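Local coordinates for acinetobacter secreted protease CpaA (Acinetobacter nosocomialis M2, PDB 6O38), which probably acts as a secreted zinc metalloprotease that binds its chaperone CpaB and leaves the cell by type II secretion, at residues Ala230-Arg235 / Tyr271-Gly276; Leu159-Ser164 / Tyr545-Gly550; Tyr459-Glu464 / Asn486-Cys491; Val380-Val385 / Thr425-Ala430; Asp329-Val334 / Gln366-Asp371. All coordinates share one frame; numbering follows the deposited sequence.

Contact 2 opens first along the chain, at Leu159, and closes last, at Gly550; the other four nest inside this long loop and follow one another in series without crossing. Contact 1 closes a loop within the third StcE-type beta-sandwich range and touches contact 2, so two sandwich domains and the segment before helix 557-569 meet there. Contact 5 closes a loop within the fourth sandwich range. Strand 367-381 then runs from contact 5 into contact 4, which joins it to the end of strand 416-425. Contact 3 pairs strands 457-462 and 483-487 beside contact 4, the two centres 10 Å apart, on the opposite side of the chain's centre from contacts 1 and 2.

Contact 1 (Ala230-Arg235 / Tyr271-Gly276); sequences ANDRDR and YVSDKG. With SO4 (sulfate ion), chain P.
Ser273 N donates to Asp232 OD1 at 3.1 Å, arriving from above the carboxylate plane, 57° out of it. From the opposite face Arg233 NH1, of the same segment as the aspartate, meets Asp232 OD1 at 2.9 Å, a salt bridge made on the syn side and within the guanidinium plane. Beside this pair, Arg233 N binds Tyr271 O at 2.9 Å and Tyr271 N binds Asp234 O at 3.0 Å. The Tyr271 ring swings out with CG anti to its backbone N (chi1 -166°), and Ala230 CB makes a CH-pi contact over its face, 4.2 Å from the centroid. A water links Ala230 O to Ser273 OG. One shell out, a type II turn from Asn231 to Asp234 sets the donors and acceptors in place, and Asp234 OD2 braces it by accepting from Asn231 N at 2.9 Å. Ser164 OG meets both Asn231 ND2 and Asp234 OD2, while Tyr271 OH turns to Thr229 and Arg233 NH2 to Gly546 O. With two donors on one oxygen, one cationic, Asp232 is probably kept ionised; two backbone bonds and Ser273 N-H on this Arg233-steadied carboxylate fasten the turn to the end of strand 266-272.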
# COMPACT_ATOMS: atom_id res chain seq x y z
N ALA A 230 9.70 19.15 16.60
CA ALA A 230 8.25 19.17 16.50
C ALA A 230 7.69 18.18 17.51
O ALA A 230 8.44 17.61 18.32
CB ALA A 230 7.79 18.84 15.07
N ASN A 231 6.38 17.98 17.49
CA ASN A 231 5.77 16.93 18.29
C ASN A 231 5.82 15.60 17.54
O ASN A 231 5.98 15.56 16.32
CB ASN A 231 4.32 17.29 18.63
CG ASN A 231 4.23 18.39 19.68
OD1 ASN A 231 4.94 18.36 20.69
ND2 ASN A 231 3.37 19.37 19.44
N ASP A 232 5.71 14.52 18.30
CA ASP A 232 5.87 13.18 17.74
C ASP A 232 4.87 12.94 16.61
O ASP A 232 3.66 13.12 16.78
CB ASP A 232 5.70 12.13 18.84
CG ASP A 232 6.39 10.82 18.50
OD1 ASP A 232 7.18 10.80 17.53
OD2 ASP A 232 6.16 9.82 19.21
N ARG A 233 5.40 12.55 15.45
CA ARG A 233 4.63 12.15 14.27
C ARG A 233 3.96 13.32 13.56
O ARG A 233 3.04 13.10 12.76
CB ARG A 233 3.59 11.07 14.60
CG ARG A 233 4.07 9.65 14.34
CD ARG A 233 5.39 9.36 15.04
NE ARG A 233 5.84 7.99 14.82
CZ ARG A 233 6.78 7.39 15.54
NH1 ARG A 233 7.38 8.04 16.53
NH2 ARG A 233 7.13 6.14 15.28
N ASP A 234 4.37 14.55 13.84
CA ASP A 234 3.96 15.66 12.99
C ASP A 234 4.52 15.46 11.58
O ASP A 234 5.61 14.92 11.40
CB ASP A 234 4.43 16.99 13.56
CG ASP A 234 3.66 17.40 14.80
OD1 ASP A 234 2.53 16.91 14.99
OD2 ASP A 234 4.17 18.23 15.58
N ARG A 235 3.76 15.91 10.58
CA ARG A 235 4.12 15.66 9.20
C ARG A 235 4.16 16.97 8.41
O ARG A 235 3.35 17.87 8.63
CB ARG A 235 3.13 14.69 8.53
CG ARG A 235 3.28 13.26 9.01
CD ARG A 235 2.49 12.30 8.15
NE ARG A 235 2.65 10.92 8.60
CZ ARG A 235 2.42 9.85 7.85
NH1 ARG A 235 2.02 10.00 6.59
NH2 ARG A 235 2.59 8.63 8.34
N TYR A 271 8.24 13.65 11.87
CA TYR A 271 9.13 13.84 13.00
C TYR A 271 9.05 12.65 13.95
O TYR A 271 7.98 12.08 14.17
CB TYR A 271 8.78 15.13 13.75
CG TYR A 271 9.85 15.55 14.73
CD1 TYR A 271 11.03 16.14 14.27
CD2 TYR A 271 9.69 15.37 16.09
CE1 TYR A 271 12.02 16.53 15.16
CE2 TYR A 271 10.68 15.76 16.98
CZ TYR A 271 11.84 16.34 16.51
OH TYR A 271 12.82 16.73 17.39
N VAL A 272 10.20 12.27 14.50
CA VAL A 272 10.33 11.13 15.39
C VAL A 272 10.97 11.64 16.68
O VAL A 272 12.16 11.99 16.69
CB VAL A 272 11.16 9.99 14.78
CG1 VAL A 272 11.15 8.78 15.68
CG2 VAL A 272 10.63 9.64 13.39
N SER A 273 10.18 11.70 17.76
CA SER A 273 10.64 12.37 18.98
C SER A 273 11.83 11.65 19.60
O SER A 273 12.83 12.28 19.95
CB SER A 273 9.48 12.46 19.97
OG SER A 273 8.55 13.45 19.57
N ASP A 274 11.73 10.33 19.78
CA ASP A 274 12.80 9.59 20.45
C ASP A 274 14.12 9.67 19.69
O ASP A 274 15.18 9.49 20.29
CB ASP A 274 12.38 8.13 20.67
CG ASP A 274 11.99 7.41 19.40
OD1 ASP A 274 12.45 7.80 18.31
OD2 ASP A 274 11.20 6.45 19.49
N LYS A 275 14.07 9.93 18.38
CA LYS A 275 15.28 10.10 17.58
C LYS A 275 15.65 11.56 17.36
O LYS A 275 16.83 11.86 17.15
CB LYS A 275 15.10 9.42 16.21
CG LYS A 275 14.95 7.91 16.28
CD LYS A 275 16.18 7.24 16.86
CE LYS A 275 16.02 5.73 16.87
NZ LYS A 275 17.33 5.03 16.95
N GLY A 276 14.68 12.46 17.41
CA GLY A 276 14.96 13.88 17.29
C GLY A 276 15.26 14.38 15.89
O GLY A 276 16.05 15.32 15.74
S SO4 P . 18.59 5.72 13.92
O1 SO4 P . 19.20 4.96 15.01
O2 SO4 P . 19.52 5.79 12.80
O3 SO4 P . 17.36 5.06 13.49
O4 SO4 P . 18.29 7.07 14.38
O HOH W 1 9.10 16.25 20.33

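Contact 2 (Leu159-Ser164 / Tyr545-Gly550); sequences LLFPSS and YGVRLG
Phe161 and Leu160 send their side chains to Tyr545, Gly546 and Val547 by different first torsions: Phe161 CG is anti to its own carbonyl carbon (chi1 -71°), whereas Leu160 CG is anti to its backbone N (chi1 180°). The far end of the Phe161 ring does most of the touching. Its CE2 comes to 3.4 Å from Tyr545 O and its CZ to 3.8 Å from Gly546 O, both carbonyls lying oblique to the ring. Val547 CA approaches the ring edge near its plane, 4.1 Å from Phe161 CZ, and Val547 CG2 packs 4.2 Å from Phe161 CE2. Alongside, Leu160 CD2 lies 4.4 Å from Tyr545 CB and equally far from Val547 CG2. Gly546 bends the 545-550 segment here with a positive phi of 84°, in the middle of the row of residues that faces Phe161. Val185 of strand 183-195 touches both Leu160 and Tyr545 and extends the apolar patch. A loop of the second StcE-type sandwich range thus meets the segment preceding helix 557-569 by van der Waals contact, with aromatic C-H groups near two carbonyl oxygens, while Arg233, from the neighbouring sandwich range, adds a hydrogen bond from its NH2 to Gly546 O.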
# COMPACT_ATOMS: atom_id res chain seq x y z
N LEU A 159 -4.31 9.29 22.74
CA LEU A 159 -4.04 9.38 21.32
C LEU A 159 -2.87 8.49 20.95
O LEU A 159 -1.96 8.26 21.76
CB LEU A 159 -3.76 10.83 20.91
CG LEU A 159 -4.83 11.85 21.30
CD1 LEU A 159 -4.49 13.23 20.77
CD2 LEU A 159 -6.20 11.40 20.80
N LEU A 160 -2.89 7.97 19.72
CA LEU A 160 -1.84 7.06 19.28
C LEU A 160 -0.47 7.71 19.37
O LEU A 160 0.50 7.08 19.83
CB LEU A 160 -2.12 6.59 17.85
CG LEU A 160 -1.09 5.64 17.24
CD1 LEU A 160 -1.14 4.29 17.94
CD2 LEU A 160 -1.32 5.48 15.75
N PHE A 161 -0.35 8.97 18.94
CA PHE A 161 0.88 9.72 19.04
C PHE A 161 0.59 11.12 19.57
O PHE A 161 -0.45 11.70 19.24
CB PHE A 161 1.59 9.81 17.68
CG PHE A 161 2.19 8.51 17.22
CD1 PHE A 161 3.36 8.04 17.79
CD2 PHE A 161 1.58 7.77 16.22
CE1 PHE A 161 3.92 6.84 17.36
CE2 PHE A 161 2.13 6.58 15.80
CZ PHE A 161 3.30 6.11 16.37
N PRO A 162 1.48 11.68 20.38
CA PRO A 162 1.26 13.03 20.93
C PRO A 162 1.62 14.14 19.93
O PRO A 162 2.53 14.94 20.15
CB PRO A 162 2.18 13.04 22.16
CG PRO A 162 3.30 12.14 21.78
CD PRO A 162 2.72 11.07 20.90
N SER A 163 0.89 14.17 18.82
CA SER A 163 1.14 15.16 17.78
C SER A 163 0.57 16.52 18.19
O SER A 163 -0.04 16.68 19.25
CB SER A 163 0.56 14.69 16.45
OG SER A 163 1.10 13.43 16.08
N SER A 164 0.77 17.51 17.32
CA SER A 164 0.37 18.89 17.60
C SER A 164 -1.11 19.09 17.26
O SER A 164 -1.49 19.85 16.36
CB SER A 164 1.25 19.87 16.83
OG SER A 164 2.62 19.65 17.10
N TYR A 545 0.12 5.52 9.33
CA TYR A 545 -0.04 5.80 10.75
C TYR A 545 1.26 6.14 11.47
O TYR A 545 1.21 6.69 12.57
CB TYR A 545 -0.71 4.61 11.44
CG TYR A 545 -2.05 4.27 10.83
CD1 TYR A 545 -3.16 5.06 11.06
CD2 TYR A 545 -2.19 3.16 10.00
CE1 TYR A 545 -4.39 4.76 10.50
CE2 TYR A 545 -3.41 2.85 9.43
CZ TYR A 545 -4.51 3.65 9.68
OH TYR A 545 -5.72 3.35 9.12
N GLY A 546 2.41 5.84 10.87
CA GLY A 546 3.69 6.20 11.46
C GLY A 546 4.23 5.24 12.49
O GLY A 546 5.26 5.55 13.11
N VAL A 547 3.57 4.10 12.72
CA VAL A 547 4.06 3.13 13.68
C VAL A 547 5.38 2.55 13.20
O VAL A 547 5.50 2.12 12.05
CB VAL A 547 3.01 2.03 13.91
CG1 VAL A 547 3.55 0.96 14.85
CG2 VAL A 547 1.72 2.62 14.45
N ARG A 548 6.38 2.56 14.08
CA ARG A 548 7.66 1.95 13.75
C ARG A 548 7.52 0.44 13.62
O ARG A 548 6.97 -0.23 14.50
CB ARG A 548 8.70 2.31 14.82
CG ARG A 548 9.98 1.51 14.73
CD ARG A 548 11.16 2.31 15.26
NE ARG A 548 10.88 2.93 16.55
CZ ARG A 548 11.40 4.08 16.95
NH1 ARG A 548 12.23 4.75 16.15
NH2 ARG A 548 11.10 4.58 18.14
N LEU A 549 8.00 -0.10 12.50
CA LEU A 549 7.81 -1.50 12.15
C LEU A 549 8.93 -2.39 12.69
O LEU A 549 9.55 -3.15 11.95
CB LEU A 549 7.68 -1.64 10.64
CG LEU A 549 6.53 -0.89 9.99
CD1 LEU A 549 6.52 -1.11 8.48
CD2 LEU A 549 5.20 -1.30 10.60
N GLY A 550 9.19 -2.30 13.99
CA GLY A 550 10.25 -3.09 14.59
C GLY A 550 10.75 -2.44 15.86
O GLY A 550 10.16 -1.49 16.38

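Contact 3 (Tyr459-Glu464 / Asn486-Cys491); sequences YYQGNE and NDIAGC
Tyr459 and Asn486 cross at about a right angle, with ring and amide planes 49° apart. Asn486 OD1 sits at the ring edge, in its plane, and probably accepts from Tyr459 OH; the modelled 2.4 Å between Tyr459 OH and Asn486 OD1 is too short to be trusted in detail at this resolution. Asn486 CG lies between its backbone N and carbonyl carbon (chi1 66°), and ND2 of the same amide donates to Asp487 O at 2.8 Å, within the amide plane, which fixes the amide's rotation. Beyond it, Asn463 crosses Ile488 obliquely, Asn463 OD1 coming to 3.5 Å from Ile488 CG1, while Ile488 CG2 packs 4.2 Å from Gln461 CG. The backbones pair as parallel strands: Asn486 N binds Tyr460 O at 3.2 Å, and Gly462 N binds Asn486 O at 3.3 Å. Asp487 OD1 accepts from Cys491 N, the residue that forms a disulfide with Cys470 and packs on Val168 of the CpaB chain. Tyr459 also touches Met496 and Glu499, its side chain about 10 Å from the zinc ion. Through two backbone bonds, with its amide held by Asp487 O, Asn486 therefore ties the strand pair together beside the helix carrying zinc ligands His498 and His502.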
# COMPACT_ATOMS: atom_id res chain seq x y z
N TYR A 459 11.39 -23.20 -5.63
CA TYR A 459 10.07 -22.94 -5.05
C TYR A 459 9.04 -23.77 -5.80
O TYR A 459 9.08 -23.87 -7.03
CB TYR A 459 9.72 -21.46 -5.11
CG TYR A 459 8.60 -21.07 -4.18
CD1 TYR A 459 7.28 -21.14 -4.59
CD2 TYR A 459 8.87 -20.64 -2.89
CE1 TYR A 459 6.25 -20.78 -3.73
CE2 TYR A 459 7.85 -20.28 -2.03
CZ TYR A 459 6.54 -20.36 -2.46
OH TYR A 459 5.52 -20.01 -1.60
N TYR A 460 8.10 -24.35 -5.06
CA TYR A 460 7.16 -25.33 -5.58
C TYR A 460 5.73 -24.85 -5.38
O TYR A 460 5.37 -24.42 -4.28
CB TYR A 460 7.37 -26.69 -4.91
CG TYR A 460 6.39 -27.76 -5.35
CD1 TYR A 460 6.41 -28.26 -6.64
CD2 TYR A 460 5.45 -28.27 -4.46
CE1 TYR A 460 5.52 -29.23 -7.05
CE2 TYR A 460 4.56 -29.25 -4.86
CZ TYR A 460 4.59 -29.72 -6.15
OH TYR A 460 3.70 -30.70 -6.54
N GLN A 461 4.93 -24.92 -6.44
CA GLN A 461 3.52 -24.58 -6.41
C GLN A 461 2.72 -25.84 -6.72
O GLN A 461 2.72 -26.31 -7.86
CB GLN A 461 3.20 -23.47 -7.41
CG GLN A 461 1.72 -23.20 -7.62
CD GLN A 461 1.47 -22.00 -8.51
OE1 GLN A 461 1.31 -20.88 -8.03
NE2 GLN A 461 1.45 -22.22 -9.82
N GLY A 462 2.06 -26.40 -5.70
CA GLY A 462 1.39 -27.67 -5.82
C GLY A 462 -0.07 -27.59 -5.40
O GLY A 462 -0.57 -26.53 -5.00
N ASN A 463 -0.75 -28.73 -5.52
CA ASN A 463 -2.15 -28.85 -5.15
C ASN A 463 -2.37 -29.90 -4.06
O ASN A 463 -3.53 -30.23 -3.75
CB ASN A 463 -3.00 -29.19 -6.39
CG ASN A 463 -4.48 -28.95 -6.17
OD1 ASN A 463 -4.88 -27.96 -5.54
ND2 ASN A 463 -5.31 -29.85 -6.68
N GLU A 464 -1.30 -30.42 -3.47
CA GLU A 464 -1.44 -31.38 -2.39
C GLU A 464 -1.95 -30.69 -1.12
O GLU A 464 -1.68 -29.51 -0.90
CB GLU A 464 -0.10 -32.06 -2.10
CG GLU A 464 0.55 -32.73 -3.30
CD GLU A 464 1.27 -31.75 -4.22
OE1 GLU A 464 1.52 -30.61 -3.78
OE2 GLU A 464 1.58 -32.12 -5.37
N ASN A 486 3.97 -23.48 -1.53
CA ASN A 486 2.61 -23.16 -1.13
C ASN A 486 1.65 -23.84 -2.10
O ASN A 486 2.04 -24.26 -3.19
CB ASN A 486 2.34 -21.65 -1.08
CG ASN A 486 2.41 -20.99 -2.44
OD1 ASN A 486 3.43 -20.40 -2.80
ND2 ASN A 486 1.33 -21.07 -3.20
N ASP A 487 0.39 -23.94 -1.69
CA ASP A 487 -0.63 -24.55 -2.53
C ASP A 487 -1.48 -23.46 -3.18
O ASP A 487 -1.18 -22.26 -3.09
CB ASP A 487 -1.48 -25.53 -1.71
CG ASP A 487 -2.46 -24.85 -0.77
OD1 ASP A 487 -2.38 -23.62 -0.59
OD2 ASP A 487 -3.32 -25.55 -0.21
N ILE A 488 -2.55 -23.87 -3.85
CA ILE A 488 -3.52 -22.93 -4.41
C ILE A 488 -4.86 -22.98 -3.71
O ILE A 488 -5.65 -22.03 -3.85
CB ILE A 488 -3.70 -23.16 -5.93
CG1 ILE A 488 -4.29 -24.54 -6.20
CG2 ILE A 488 -2.37 -22.99 -6.66
CD1 ILE A 488 -4.63 -24.79 -7.65
N ALA A 489 -5.16 -24.06 -2.97
CA ALA A 489 -6.43 -24.16 -2.26
C ALA A 489 -6.64 -23.00 -1.30
O ALA A 489 -7.68 -22.33 -1.33
CB ALA A 489 -6.51 -25.49 -1.52
N GLY A 490 -5.66 -22.74 -0.44
CA GLY A 490 -5.83 -21.74 0.61
C GLY A 490 -4.84 -20.59 0.57
O GLY A 490 -5.11 -19.53 1.13
N CYS A 491 -3.70 -20.79 -0.09
CA CYS A 491 -2.65 -19.79 -0.15
C CYS A 491 -2.75 -19.00 -1.45
O CYS A 491 -3.00 -19.56 -2.52
CB CYS A 491 -1.27 -20.43 -0.04
SG CYS A 491 -0.57 -20.58 1.63

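Contact 4 (Val380-Val385 / Thr425-Ala430); sequences VSSPEV and TYKIPA
Tyr426 N donates to Ser381 O at 2.9 Å, the single conventional hydrogen bond between the segments, where Ser381 and Thr425 form a parallel beta bridge. Two CA-H...O contacts extend the pairing: Thr425 CA lies 3.3 Å from Ser381 O, and Ser382 CA lies 3.3 Å from Tyr426 O. Apolar packing comes next. Val380 and Tyr426 run side by side and point the same way, CG1 of the valine 4.1 Å from CB of the tyrosine. Pro383 lays its ring carbons against the other segment, its CD 3.6 Å from Lys427 CB and its CG 3.9 Å from Thr425 CG2. Polar groups border this packing. Lys427 is bent at chi2 (88°), which brings its CD to 3.6 Å from Ser382 OG; its NZ donates to Ile428 O at 2.7 Å and to Ala430 O, and forms a salt bridge with Glu464. Ser382 is the N-cap of helix 383-389, with a weak bond from Glu384 N to its OG. Tyr426 OH reaches Asp443, and Thr425 OG1 meets Asn386 on that helix. The contact thus lies where strand 367-381, flanked by strands 416-425 and 457-462, gives way to helix 383-389, on the path leading to helix 433-439.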
# COMPACT_ATOMS: atom_id res chain seq x y z
N VAL A 380 8.75 -24.39 -9.74
CA VAL A 380 8.19 -25.69 -10.07
C VAL A 380 6.69 -25.64 -9.85
O VAL A 380 6.23 -25.28 -8.76
CB VAL A 380 8.83 -26.81 -9.22
CG1 VAL A 380 8.35 -28.17 -9.69
CG2 VAL A 380 10.35 -26.73 -9.29
N SER A 381 5.93 -26.00 -10.88
CA SER A 381 4.47 -26.02 -10.82
C SER A 381 3.98 -27.44 -11.05
O SER A 381 4.39 -28.09 -12.02
CB SER A 381 3.87 -25.07 -11.85
OG SER A 381 2.55 -24.69 -11.48
N SER A 382 3.10 -27.90 -10.17
CA SER A 382 2.56 -29.25 -10.30
C SER A 382 1.61 -29.33 -11.49
O SER A 382 0.88 -28.37 -11.78
CB SER A 382 1.82 -29.65 -9.02
OG SER A 382 1.21 -30.92 -9.16
N PRO A 383 1.61 -30.45 -12.22
CA PRO A 383 0.61 -30.62 -13.29
C PRO A 383 -0.82 -30.51 -12.80
O PRO A 383 -1.70 -30.09 -13.56
CB PRO A 383 0.92 -32.02 -13.84
CG PRO A 383 2.33 -32.28 -13.46
CD PRO A 383 2.54 -31.58 -12.15
N GLU A 384 -1.09 -30.91 -11.55
CA GLU A 384 -2.42 -30.72 -10.98
C GLU A 384 -2.80 -29.25 -10.95
O GLU A 384 -3.96 -28.89 -11.19
CB GLU A 384 -2.48 -31.32 -9.57
CG GLU A 384 -2.59 -32.84 -9.55
CD GLU A 384 -2.62 -33.41 -8.15
OE1 GLU A 384 -2.17 -32.71 -7.21
OE2 GLU A 384 -3.11 -34.54 -7.98
N VAL A 385 -1.84 -28.37 -10.65
CA VAL A 385 -2.12 -26.94 -10.64
C VAL A 385 -2.37 -26.44 -12.06
O VAL A 385 -3.28 -25.63 -12.30
CB VAL A 385 -0.97 -26.17 -9.97
CG1 VAL A 385 -1.18 -24.67 -10.10
CG2 VAL A 385 -0.86 -26.56 -8.51
N THR A 425 7.41 -27.87 -15.18
CA THR A 425 6.16 -28.50 -14.77
C THR A 425 6.48 -29.91 -14.27
O THR A 425 6.99 -30.74 -15.04
CB THR A 425 5.16 -28.56 -15.92
OG1 THR A 425 4.61 -27.25 -16.14
CG2 THR A 425 4.04 -29.54 -15.61
N TYR A 426 6.19 -30.17 -13.00
CA TYR A 426 6.58 -31.43 -12.39
C TYR A 426 5.83 -31.62 -11.08
O TYR A 426 5.59 -30.66 -10.36
CB TYR A 426 8.09 -31.48 -12.14
CG TYR A 426 8.56 -32.75 -11.48
CD1 TYR A 426 8.67 -33.93 -12.20
CD2 TYR A 426 8.87 -32.78 -10.12
CE1 TYR A 426 9.10 -35.10 -11.60
CE2 TYR A 426 9.29 -33.94 -9.52
CZ TYR A 426 9.40 -35.10 -10.25
OH TYR A 426 9.82 -36.26 -9.65
N LYS A 427 5.46 -32.87 -10.80
CA LYS A 427 4.79 -33.24 -9.56
C LYS A 427 5.80 -33.91 -8.63
O LYS A 427 6.32 -34.98 -8.94
CB LYS A 427 3.61 -34.18 -9.84
CG LYS A 427 3.11 -34.94 -8.63
CD LYS A 427 2.05 -34.17 -7.87
CE LYS A 427 1.46 -35.01 -6.74
NZ LYS A 427 2.32 -35.01 -5.53
N ILE A 428 6.07 -33.27 -7.50
CA ILE A 428 6.94 -33.88 -6.50
C ILE A 428 6.21 -35.05 -5.85
O ILE A 428 5.06 -34.88 -5.39
CB ILE A 428 7.36 -32.85 -5.45
CG1 ILE A 428 8.07 -31.67 -6.12
CG2 ILE A 428 8.26 -33.49 -4.40
CD1 ILE A 428 8.62 -30.65 -5.14
N PRO A 429 6.81 -36.24 -5.79
CA PRO A 429 6.09 -37.39 -5.21
C PRO A 429 5.88 -37.23 -3.71
O PRO A 429 6.82 -37.40 -2.92
CB PRO A 429 7.00 -38.58 -5.53
CG PRO A 429 7.92 -38.10 -6.62
CD PRO A 429 8.10 -36.64 -6.38
N ALA A 430 4.65 -36.93 -3.31
CA ALA A 430 4.31 -36.68 -1.92
C ALA A 430 2.80 -36.59 -1.79
O ALA A 430 2.14 -35.99 -2.64
CB ALA A 430 4.96 -35.39 -1.40

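Contact 5 (Asp329-Val334 / Gln366-Asp371); sequences DKVVIV and QGWTVD
Within the fourth StcE-type beta-sandwich range, Val331 on strand 330-335 and Trp368 on strand 367-381 meet across strand 358-364, which pairs antiparallel with both. Their side chains cross at about a right angle, and Val331 CG2 approaches the six-membered ring obliquely, 3.5 Å from Trp368 CH2 and 3.9 Å from Trp368 CZ3. Trp368 CG is anti to its own carbonyl carbon (chi1 -74°), and the benzo end of the indole reaches the start of the other strand. There Asp329 O stands 3.4 Å from Trp368 CZ3, again oblique to the ring, and Asp329 CB lies 4.3 Å from Trp368 CH2. Lys330 CA approaches the ring edge near its plane. Trp368 NE1 donates to Pro322 O, and Tyr363 packs edge-to-face with the indole. Lys330 and Asp371 cross obliquely, with Lys330 NZ 4.0 Å from Asp371 OD2, beyond a salt bridge; the lysine bonds Asn413, and Asp371 OD2 pairs with Arg360. This charge pair would therefore add at most a weak long-range attraction. The touching backbone parts run 72° apart and share no direct backbone pairing. A tryptophan ring set against a valine of the next-but-one strand and the main-chain carbonyl just before that strand is buried packing within this beta-sandwich range, joining two strands that both pair with strand 358-364.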
# COMPACT_ATOMS: atom_id res chain seq x y z
N ASP A 329 21.67 8.22 -1.96
CA ASP A 329 21.00 8.11 -3.24
C ASP A 329 21.06 6.68 -3.74
O ASP A 329 22.05 5.97 -3.55
CB ASP A 329 21.65 9.06 -4.26
CG ASP A 329 21.27 10.51 -4.03
OD1 ASP A 329 20.34 10.76 -3.24
OD2 ASP A 329 21.91 11.40 -4.64
N LYS A 330 19.99 6.24 -4.40
CA LYS A 330 19.85 4.86 -4.82
C LYS A 330 19.55 4.79 -6.31
O LYS A 330 18.82 5.63 -6.85
CB LYS A 330 18.74 4.14 -4.04
CG LYS A 330 19.04 3.96 -2.57
CD LYS A 330 17.96 3.14 -1.88
CE LYS A 330 18.28 2.93 -0.42
NZ LYS A 330 17.56 1.75 0.14
N VAL A 331 20.12 3.79 -6.98
CA VAL A 331 19.84 3.49 -8.37
C VAL A 331 19.40 2.04 -8.46
O VAL A 331 20.12 1.14 -8.03
CB VAL A 331 21.06 3.75 -9.28
CG1 VAL A 331 20.78 3.25 -10.69
CG2 VAL A 331 21.40 5.23 -9.29
N VAL A 332 18.21 1.82 -9.02
CA VAL A 332 17.68 0.48 -9.25
C VAL A 332 17.63 0.25 -10.75
O VAL A 332 17.10 1.08 -11.50
CB VAL A 332 16.28 0.31 -8.62
CG1 VAL A 332 15.73 -1.08 -8.93
CG2 VAL A 332 16.34 0.55 -7.12
N ILE A 333 18.20 -0.86 -11.20
CA ILE A 333 18.25 -1.20 -12.62
C ILE A 333 17.58 -2.54 -12.82
O ILE A 333 17.92 -3.52 -12.15
CB ILE A 333 19.70 -1.22 -13.14
CG1 ILE A 333 20.37 0.14 -12.88
CG2 ILE A 333 19.73 -1.54 -14.62
CD1 ILE A 333 21.82 0.20 -13.29
N VAL A 334 16.61 -2.59 -13.74
CA VAL A 334 15.94 -3.82 -14.12
C VAL A 334 16.22 -4.06 -15.59
O VAL A 334 16.38 -3.12 -16.38
CB VAL A 334 14.42 -3.78 -13.83
CG1 VAL A 334 14.14 -3.01 -12.55
CG2 VAL A 334 13.65 -3.17 -15.00
N GLN A 366 32.59 7.03 -0.45
CA GLN A 366 33.65 6.55 -1.32
C GLN A 366 33.11 5.99 -2.64
O GLN A 366 33.73 5.12 -3.25
CB GLN A 366 34.51 5.51 -0.60
CG GLN A 366 35.42 6.12 0.46
CD GLN A 366 35.77 5.15 1.57
OE1 GLN A 366 35.08 4.16 1.79
NE2 GLN A 366 36.86 5.43 2.27
N GLY A 367 31.95 6.48 -3.07
CA GLY A 367 31.41 6.16 -4.38
C GLY A 367 30.25 5.19 -4.30
O GLY A 367 29.72 4.87 -3.23
N TRP A 368 29.85 4.72 -5.48
CA TRP A 368 28.72 3.81 -5.60
C TRP A 368 29.07 2.44 -5.04
O TRP A 368 30.22 2.00 -5.07
CB TRP A 368 28.27 3.70 -7.05
CG TRP A 368 27.54 4.91 -7.54
CD1 TRP A 368 28.01 5.88 -8.36
CD2 TRP A 368 26.19 5.27 -7.21
NE1 TRP A 368 27.04 6.83 -8.57
CE2 TRP A 368 25.92 6.48 -7.88
CE3 TRP A 368 25.19 4.70 -6.43
CZ2 TRP A 368 24.68 7.13 -7.79
CZ3 TRP A 368 23.97 5.33 -6.33
CH2 TRP A 368 23.72 6.54 -7.01
N THR A 369 28.05 1.76 -4.52
CA THR A 369 28.23 0.53 -3.75
C THR A 369 27.09 -0.43 -4.04
O THR A 369 25.94 -0.01 -4.18
CB THR A 369 28.33 0.86 -2.25
OG1 THR A 369 29.69 1.12 -1.90
CG2 THR A 369 27.80 -0.28 -1.39
N VAL A 370 27.42 -1.72 -4.14
CA VAL A 370 26.40 -2.75 -4.34
C VAL A 370 25.46 -2.76 -3.14
O VAL A 370 25.90 -2.76 -1.98
CB VAL A 370 27.07 -4.12 -4.54
CG1 VAL A 370 26.07 -5.24 -4.32
CG2 VAL A 370 27.67 -4.21 -5.94
N ASP A 371 24.15 -2.76 -3.42
CA ASP A 371 23.15 -2.71 -2.37
C ASP A 371 22.13 -3.85 -2.45
O ASP A 371 21.12 -3.81 -1.75
CB ASP A 371 22.42 -1.35 -2.39
CG ASP A 371 21.70 -1.05 -1.09
OD1 ASP A 371 22.33 -1.14 -0.02
OD2 ASP A 371 20.50 -0.71 -1.14